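Local coordinates for protein voltage-sensor containing phosphatase (Ciona intestinalis, PDB 3V0D) that probably dephosphorylates phosphoinositide lipids under the control of a membrane voltage sensor, through a PTEN-like phosphatase domain joined to a C2 domain, at residues 22-26 against 50-55; 55-60 against 81-85. The protein carries 1 engineered substitution. All blocks are in the same frame, centred on the assembly; numbering follows the deposited sequence.

Contact 1. Residues 22-26 against 50-55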
loop_
_atom_site.group_PDB
_atom_site.type_symbol
_atom_site.label_atom_id
_atom_site.label_comp_id
_atom_site.label_asym_id
_atom_site.label_seq_id
_atom_site.Cartn_x
_atom_site.Cartn_y
_atom_site.Cartn_z
ATOM N N GLY A 22 5.858 -24.953 -22.585
ATOM C CA GLY A 22 4.683 -24.543 -23.341
ATOM C C GLY A 22 3.849 -23.445 -22.708
ATOM O O GLY A 22 2.717 -23.221 -23.125
ATOM N N PHE A 23 4.407 -22.763 -21.704
ATOM C CA PHE A 23 3.783 -21.587 -21.092
ATOM C C PHE A 23 4.624 -20.361 -21.367
ATOM O O PHE A 23 5.852 -20.444 -21.514
ATOM C CB PHE A 23 3.634 -21.763 -19.581
ATOM C CG PHE A 23 2.685 -22.852 -19.199
ATOM C CD1 PHE A 23 3.153 -24.123 -18.867
ATOM C CD2 PHE A 23 1.313 -22.618 -19.189
ATOM C CE1 PHE A 23 2.265 -25.134 -18.518
ATOM C CE2 PHE A 23 0.417 -23.626 -18.830
ATOM C CZ PHE A 23 0.884 -24.879 -18.505
ATOM N N ASP A 24 3.954 -19.223 -21.454
ATOM C CA ASP A 24 4.614 -17.949 -21.591
ATOM C C ASP A 24 3.780 -16.970 -20.783
ATOM O O ASP A 24 2.799 -16.429 -21.288
ATOM C CB ASP A 24 4.700 -17.544 -23.069
ATOM C CG ASP A 24 5.597 -16.344 -23.292
ATOM O OD1 ASP A 24 5.999 -16.129 -24.457
ATOM O OD2 ASP A 24 5.906 -15.618 -22.325
ATOM N N LEU A 25 4.175 -16.761 -19.528
ATOM C CA LEU A 25 3.371 -15.992 -18.576
ATOM C C LEU A 25 4.200 -15.000 -17.772
ATOM O O LEU A 25 5.377 -15.253 -17.481
ATOM C CB LEU A 25 2.644 -16.945 -17.608
ATOM C CG LEU A 25 1.581 -17.875 -18.211
ATOM C CD1 LEU A 25 1.151 -18.926 -17.195
ATOM C CD2 LEU A 25 0.361 -17.094 -18.715
ATOM N N ASP A 26 3.562 -13.891 -17.394
ATOM C CA ASP A 26 4.118 -12.951 -16.431
ATOM C C ASP A 26 3.874 -13.548 -15.033
ATOM O O ASP A 26 2.807 -13.377 -14.439
ATOM C CB ASP A 26 3.439 -11.584 -16.595
ATOM C CG ASP A 26 4.057 -10.489 -15.730
ATOM O OD1 ASP A 26 4.918 -10.783 -14.878
ATOM O OD2 ASP A 26 3.710 -9.301 -15.963
ATOM N N ASN A 50 -1.721 -12.101 -19.225
ATOM C CA ASN A 50 -1.783 -13.525 -18.991
ATOM C C ASN A 50 -3.212 -13.994 -19.201
ATOM O O ASN A 50 -4.077 -13.651 -18.434
ATOM C CB ASN A 50 -1.473 -13.826 -17.518
ATOM C CG ASN A 50 -0.004 -13.683 -17.142
ATOM O OD1 ASN A 50 0.856 -13.367 -17.975
ATOM N ND2 ASN A 50 0.282 -13.896 -15.851
ATOM N N PRO A 51 -3.484 -14.770 -20.255
ATOM C CA PRO A 51 -4.861 -15.243 -20.458
ATOM C C PRO A 51 -5.265 -16.181 -19.334
ATOM O O PRO A 51 -4.500 -17.085 -18.971
ATOM C CB PRO A 51 -4.778 -15.990 -21.792
ATOM C CG PRO A 51 -3.527 -15.484 -22.464
ATOM C CD PRO A 51 -2.575 -15.223 -21.318
ATOM N N ILE A 52 -6.460 -15.973 -18.786
ATOM C CA ILE A 52 -6.916 -16.773 -17.640
ATOM C C ILE A 52 -6.922 -18.282 -17.928
ATOM O O ILE A 52 -6.605 -19.072 -17.042
ATOM C CB ILE A 52 -8.287 -16.297 -17.116
ATOM C CG1 ILE A 52 -8.650 -17.011 -15.813
ATOM C CG2 ILE A 52 -9.385 -16.463 -18.182
ATOM C CD1 ILE A 52 -9.701 -16.266 -15.000
ATOM N N GLY A 53 -7.253 -18.672 -19.162
ATOM C CA GLY A 53 -7.196 -20.079 -19.544
ATOM C C GLY A 53 -5.799 -20.662 -19.391
ATOM O O GLY A 53 -5.643 -21.803 -18.942
ATOM N N GLU A 54 -4.775 -19.883 -19.750
ATOM C CA GLU A 54 -3.398 -20.338 -19.614
ATOM C C GLU A 54 -2.930 -20.357 -18.160
ATOM O O GLU A 54 -2.217 -21.255 -17.744
ATOM C CB GLU A 54 -2.458 -19.479 -20.474
ATOM C CG GLU A 54 -2.545 -19.814 -21.957
ATOM C CD GLU A 54 -2.070 -21.224 -22.196
ATOM O OE1 GLU A 54 -0.843 -21.442 -22.142
ATOM O OE2 GLU A 54 -2.919 -22.125 -22.374
ATOM N N VAL A 55 -3.347 -19.375 -17.370
ATOM C CA VAL A 55 -2.966 -19.347 -15.960
ATOM C C VAL A 55 -3.614 -20.516 -15.219
ATOM O O VAL A 55 -2.958 -21.212 -14.428
ATOM C CB VAL A 55 -3.339 -17.996 -15.304
ATOM C CG1 VAL A 55 -2.865 -17.945 -13.847
ATOM C CG2 VAL A 55 -2.706 -16.845 -16.076
HETATM O O HOH W 1 1.014 -19.557 -21.867
#
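The short strand 23-25 runs past the first turn of the helix that starts at I52, with P51 at its N-cap position. The approach is closest at one end, where L25 CA and N50 CA lie 5.7 Å apart; F23 CA and E54 CA are 7.4 Å apart. No backbone-to-backbone hydrogen bond joins the segments, and the side chain of N50 bridges them instead. N50 OD1 accepts from D26 N at 2.8 Å and N50 ND2 donates to D26 O at 2.9 Å, so a single amide satisfies both backbone polar groups of D26, where the chain turns a corner. The carboxylate of D26 is engaged by R161. Beside this pair, L25 packs against the helix start, L25 CD2 lying 4.1 Å from both E54 CB and V55 CG2 and 4.3 Å from P51 CD. Further along, the ring atom F23 CE2 comes to 3.7 Å from E54 O. A water accepts from D24 N (3.0 Å) and donates to E54 OE1 (2.7 Å), while E54 also forms a salt bridge with R57. The contact illustrates how an asparagine side chain can stand in for a neighbouring strand: two near-linear hydrogen bonds from a buried N50 meet D26 at the corner, and L25 packs beside them.

Contact 2. Residues 55-60 against 81-85; sequences VSRFFK and TKFDN
K60 supplies the direct polar link between helical residues 55-60 and segment 81-85: K60 NZ donates to K82 O over 2.9 Å. Its CA-to-CB bond points toward segment 81-85, and the side chain is nearly extended beyond an m chi1, with chi2, chi3 and chi4 all t. A water accepts from K60 NZ (3.2 Å) and donates to T81 O (2.7 Å) and D84 OD1 (2.7 Å); K60 NZ and D84 OD1, 4.2 Å apart, have opposite charges but lie beyond salt-bridge range. T81 and K82 lie in a 3-10 segment, with D84 N bonded to T81 O at 2.9 Å, and T81 OG1 donates to N85 OD1 at 2.7 Å. D84 and N85 both take positive phi (54° and 66°). The nearest CA atoms are S56 CA and F83 CA, 5.6 Å apart. S56 CB lies 3.2 Å from K82 O and sits over one face of the F83 ring, 4.2 Å from its centroid, in a CH-pi contact; S56 OG turns back to I52 O. The F83 ring (chi1 m, chi2 102°) meets V55 and F59 at its edge, with V55 CG1 3.7 Å from F83 CZ and F59 CD2 4.2 Å from F83 CE2. Here a lysine holds one main-chain carbonyl directly and a second through water, above the buried F83 ring, joining a helix to the connection between parallel strands 67-73 and 87-92 of the phosphatase-domain sheet.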
loop_
_atom_site.group_PDB
_atom_site.type_symbol
_atom_site.label_atom_id
_atom_site.label_comp_id
_atom_site.label_asym_id
_atom_site.label_seq_id
_atom_site.Cartn_x
_atom_site.Cartn_y
_atom_site.Cartn_z
ATOM N N VAL A 55 -3.347 -19.375 -17.370
ATOM C CA VAL A 55 -2.966 -19.347 -15.960
ATOM C C VAL A 55 -3.614 -20.516 -15.219
ATOM O O VAL A 55 -2.958 -21.212 -14.428
ATOM C CB VAL A 55 -3.339 -17.996 -15.304
ATOM C CG1 VAL A 55 -2.865 -17.945 -13.847
ATOM C CG2 VAL A 55 -2.706 -16.845 -16.076
ATOM N N SER A 56 -4.891 -20.761 -15.491
ATOM C CA SER A 56 -5.550 -21.871 -14.812
ATOM C C SER A 56 -4.956 -23.216 -15.250
ATOM O O SER A 56 -4.733 -24.100 -14.413
ATOM C CB SER A 56 -7.054 -21.817 -14.933
ATOM O OG SER A 56 -7.401 -21.827 -16.287
ATOM N N ARG A 57 -4.647 -23.353 -16.543
ATOM C CA ARG A 57 -3.932 -24.537 -17.033
ATOM C C ARG A 57 -2.584 -24.731 -16.331
ATOM O O ARG A 57 -2.216 -25.845 -15.981
ATOM C CB ARG A 57 -3.752 -24.471 -18.562
ATOM C CG ARG A 57 -3.175 -25.738 -19.195
ATOM C CD ARG A 57 -3.186 -25.666 -20.713
ATOM N NE ARG A 57 -2.185 -24.760 -21.277
ATOM C CZ ARG A 57 -0.923 -25.104 -21.546
ATOM N NH1 ARG A 57 -0.091 -24.215 -22.084
ATOM N NH2 ARG A 57 -0.490 -26.335 -21.283
ATOM N N PHE A 58 -1.843 -23.638 -16.143
ATOM C CA PHE A 58 -0.568 -23.700 -15.451
ATOM C C PHE A 58 -0.712 -24.329 -14.068
ATOM O O PHE A 58 0.026 -25.244 -13.708
ATOM C CB PHE A 58 0.025 -22.283 -15.347
ATOM C CG PHE A 58 1.344 -22.212 -14.607
ATOM C CD1 PHE A 58 2.552 -22.266 -15.308
ATOM C CD2 PHE A 58 1.385 -22.116 -13.205
ATOM C CE1 PHE A 58 3.765 -22.205 -14.626
ATOM C CE2 PHE A 58 2.601 -22.074 -12.516
ATOM C CZ PHE A 58 3.796 -22.118 -13.227
ATOM N N PHE A 59 -1.650 -23.816 -13.281
ATOM C CA PHE A 59 -1.805 -24.310 -11.913
ATOM C C PHE A 59 -2.314 -25.736 -11.825
ATOM O O PHE A 59 -1.813 -26.532 -11.031
ATOM C CB PHE A 59 -2.622 -23.316 -11.083
ATOM C CG PHE A 59 -1.800 -22.131 -10.714
ATOM C CD1 PHE A 59 -0.861 -22.246 -9.685
ATOM C CD2 PHE A 59 -1.891 -20.936 -11.422
ATOM C CE1 PHE A 59 -0.022 -21.201 -9.376
ATOM C CE2 PHE A 59 -1.050 -19.882 -11.118
ATOM C CZ PHE A 59 -0.111 -20.011 -10.085
ATOM N N LYS A 60 -3.271 -26.070 -12.679
ATOM C CA LYS A 60 -3.796 -27.428 -12.703
ATOM C C LYS A 60 -2.738 -28.442 -13.145
ATOM O O LYS A 60 -2.753 -29.597 -12.695
ATOM C CB LYS A 60 -5.007 -27.488 -13.619
ATOM C CG LYS A 60 -6.189 -26.763 -13.029
ATOM C CD LYS A 60 -7.374 -26.829 -13.946
ATOM C CE LYS A 60 -8.465 -25.879 -13.501
ATOM N NZ LYS A 60 -9.249 -25.417 -14.695
ATOM N N THR A 81 -14.233 -20.251 -10.725
ATOM C CA THR A 81 -14.358 -21.669 -11.014
ATOM C C THR A 81 -13.312 -22.147 -12.020
ATOM O O THR A 81 -12.976 -23.337 -12.041
ATOM C CB THR A 81 -15.813 -22.028 -11.346
ATOM O OG1 THR A 81 -16.634 -21.596 -10.228
ATOM C CG2 THR A 81 -15.996 -23.533 -11.567
ATOM N N LYS A 82 -12.722 -21.222 -12.791
ATOM C CA LYS A 82 -11.582 -21.537 -13.661
ATOM C C LYS A 82 -10.410 -22.086 -12.847
ATOM O O LYS A 82 -9.593 -22.855 -13.363
ATOM C CB LYS A 82 -11.138 -20.285 -14.432
ATOM C CG LYS A 82 -12.112 -19.826 -15.495
ATOM C CD LYS A 82 -12.088 -20.772 -16.667
ATOM C CE LYS A 82 -13.141 -20.418 -17.691
ATOM N NZ LYS A 82 -13.276 -21.527 -18.682
ATOM N N PHE A 83 -10.315 -21.645 -11.587
ATOM C CA PHE A 83 -9.252 -22.078 -10.671
ATOM C C PHE A 83 -9.803 -23.086 -9.653
ATOM O O PHE A 83 -9.290 -23.208 -8.543
ATOM C CB PHE A 83 -8.652 -20.856 -9.960
ATOM C CG PHE A 83 -7.851 -19.974 -10.867
ATOM C CD1 PHE A 83 -8.372 -18.792 -11.354
ATOM C CD2 PHE A 83 -6.561 -20.355 -11.233
ATOM C CE1 PHE A 83 -7.604 -17.987 -12.187
ATOM C CE2 PHE A 83 -5.805 -19.552 -12.097
ATOM C CZ PHE A 83 -6.325 -18.365 -12.546
ATOM N N ASP A 84 -10.857 -23.800 -10.050
ATOM C CA ASP A 84 -11.483 -24.809 -9.185
ATOM C C ASP A 84 -11.888 -24.237 -7.828
ATOM O O ASP A 84 -11.856 -24.931 -6.813
ATOM C CB ASP A 84 -10.618 -26.073 -9.050
ATOM C CG ASP A 84 -10.507 -26.860 -10.364
ATOM O OD1 ASP A 84 -11.332 -26.669 -11.277
ATOM O OD2 ASP A 84 -9.570 -27.675 -10.484
ATOM N N ASN A 85 -12.297 -22.968 -7.821
ATOM C CA ASN A 85 -12.824 -22.311 -6.627
ATOM C C ASN A 85 -11.775 -22.153 -5.537
ATOM O O ASN A 85 -12.114 -22.068 -4.359
ATOM C CB ASN A 85 -14.069 -23.030 -6.095
ATOM C CG ASN A 85 -15.065 -23.272 -7.192
ATOM O OD1 ASN A 85 -15.482 -22.321 -7.874
ATOM N ND2 ASN A 85 -15.425 -24.536 -7.407
HETATM O O HOH W 2 -12.228 -25.510 -13.524
#

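Helix 52-62 is the element common to both contacts, whose centres lie 11 Å apart. Along the chain they come in series: contact 1 closes at V55, the residue they share, before contact 2 opens from it. The helix thus meets the N-terminal strand 23-25 through its first turn and the connection between strands 67-73 and 87-92 through the following turns. The two sites also touch directly, as I52 CG1 comes to 3.9 Å from F83 CE1 and F23 CE2 to 3.5 Å from F58 N. The general principle is that one short helix can tie together parts distant in sequence, here all within the phosphatase tensin-type region.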